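Local coordinates for hypothetical protein PH1109 (Pyrococcus horikoshii, PDB 2D59) that is of unknown function but belongs to the CoA-binding domain family, whose members have a Rossmann-like fold of parallel strands flanked by helices, at residues A26-S31 and V81-K86. Residues are numbered along the deposited sequence; the frame is centred on the assembly and turned at random.
Sequences ALVGAS and VDLFVK
V28 and D82 join two neighbouring parallel strands in the middle of a Rossmann-like sheet, strand 24-28 beside strand 80-83. The backbone of V28 is held at both ends: its N-H gives a hydrogen bond to D82 O (2.9 Å), and its carbonyl O takes one from F84 N (3.0 Å), just where both strands give way to loops. One step earlier, D82 N reaches A26 O at 2.8 Å.

The V28 side chain fits this buried site because both its branches are used. CB lies 3.9 Å from L83 CD2. CG1, anti to the backbone N (chi1 -177°), extends toward V85 CG1, whereas CG2 touches V81 CG1 at 3.8 Å and also meets L83 CD2. Y93 of helix 87-100 covers this face of the sheet.

L27 and D82 point to the other face, where L27 packs on M42 and L45 of helix 37-47. Leucine suits that side, since its forked end packs obliquely against F84, with CG 3.6 Å from F84 CE2. D82 is a buried acid whose OD1 is hydrogen-bonded by Q108, while its OD2 lies near L27 CD1.

Beyond the strand, G29 is the third residue of a type II turn from L27 to A30, a position whose positive phi (94°) glycine adopts easily; a CB here would crowd F84 and V85. The F84 ring turns its edge to V28 O, which lies near the ring plane, 3.6 Å from F84 CD2.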
# COMPACT_ATOMS: atom_id res chain seq x y z
N ALA A 26 0.53 -5.55 1.02
CA ALA A 26 -0.24 -5.58 2.26
C ALA A 26 -1.07 -4.30 2.12
O ALA A 26 -0.52 -3.20 2.11
CB ALA A 26 0.68 -5.50 3.47
N LEU A 27 -2.38 -4.45 2.00
CA LEU A 27 -3.24 -3.28 1.83
C LEU A 27 -3.94 -2.95 3.14
O LEU A 27 -4.92 -3.60 3.53
CB LEU A 27 -4.25 -3.55 0.71
CG LEU A 27 -4.96 -2.34 0.10
CD1 LEU A 27 -5.14 -2.54 -1.40
CD2 LEU A 27 -6.30 -2.14 0.80
N VAL A 28 -3.42 -1.92 3.81
CA VAL A 28 -3.93 -1.46 5.09
C VAL A 28 -5.14 -0.54 4.95
O VAL A 28 -5.13 0.41 4.17
CB VAL A 28 -2.83 -0.71 5.87
CG1 VAL A 28 -3.33 -0.31 7.24
CG2 VAL A 28 -1.60 -1.60 5.99
N GLY A 29 -6.18 -0.82 5.72
CA GLY A 29 -7.39 -0.03 5.64
C GLY A 29 -8.37 -0.68 4.69
O GLY A 29 -9.33 -0.04 4.25
N ALA A 30 -8.13 -1.95 4.37
CA ALA A 30 -8.99 -2.70 3.47
C ALA A 30 -10.45 -2.61 3.92
O ALA A 30 -10.73 -2.60 5.12
CB ALA A 30 -8.55 -4.15 3.40
N SER A 31 -11.36 -2.56 2.95
CA SER A 31 -12.78 -2.44 3.25
C SER A 31 -13.64 -3.20 2.25
O SER A 31 -13.33 -3.26 1.07
CB SER A 31 -13.18 -0.96 3.26
OG SER A 31 -14.58 -0.80 3.34
N VAL A 81 3.64 -1.91 1.44
CA VAL A 81 2.58 -1.65 2.40
C VAL A 81 1.81 -0.44 1.86
O VAL A 81 2.28 0.70 1.93
CB VAL A 81 3.14 -1.35 3.80
CG1 VAL A 81 1.99 -1.04 4.76
CG2 VAL A 81 3.93 -2.55 4.31
N ASP A 82 0.63 -0.72 1.32
CA ASP A 82 -0.23 0.28 0.71
C ASP A 82 -1.21 0.83 1.75
O ASP A 82 -2.15 0.14 2.14
CB ASP A 82 -0.97 -0.39 -0.45
CG ASP A 82 -1.66 0.59 -1.36
OD1 ASP A 82 -1.23 1.76 -1.43
OD2 ASP A 82 -2.62 0.16 -2.04
N LEU A 83 -0.99 2.07 2.17
CA LEU A 83 -1.81 2.69 3.21
C LEU A 83 -3.04 3.50 2.80
O LEU A 83 -2.94 4.44 2.01
CB LEU A 83 -0.93 3.58 4.09
CG LEU A 83 0.30 2.97 4.75
CD1 LEU A 83 1.19 4.09 5.27
CD2 LEU A 83 -0.11 2.03 5.88
N PHE A 84 -4.18 3.17 3.38
CA PHE A 84 -5.43 3.88 3.11
C PHE A 84 -5.98 4.53 4.38
O PHE A 84 -7.07 5.09 4.37
CB PHE A 84 -6.46 2.91 2.52
CG PHE A 84 -6.23 2.59 1.07
CD1 PHE A 84 -6.74 3.41 0.07
CD2 PHE A 84 -5.48 1.47 0.71
CE1 PHE A 84 -6.50 3.12 -1.28
CE2 PHE A 84 -5.24 1.18 -0.63
CZ PHE A 84 -5.75 2.01 -1.62
N VAL A 85 -5.21 4.46 5.47
CA VAL A 85 -5.65 5.04 6.74
C VAL A 85 -5.21 6.49 6.98
O VAL A 85 -4.31 7.00 6.31
CB VAL A 85 -5.17 4.18 7.93
CG1 VAL A 85 -5.77 2.78 7.83
CG2 VAL A 85 -3.65 4.11 7.96
N LYS A 86 -5.85 7.13 7.94
CA LYS A 86 -5.56 8.52 8.29
C LYS A 86 -4.11 8.70 8.69
O LYS A 86 -3.50 7.80 9.26
CB LYS A 86 -6.47 8.98 9.44
CG LYS A 86 -7.87 8.40 9.39
CD LYS A 86 -8.54 8.63 8.04
CE LYS A 86 -9.77 7.75 7.88
NZ LYS A 86 -9.43 6.30 8.03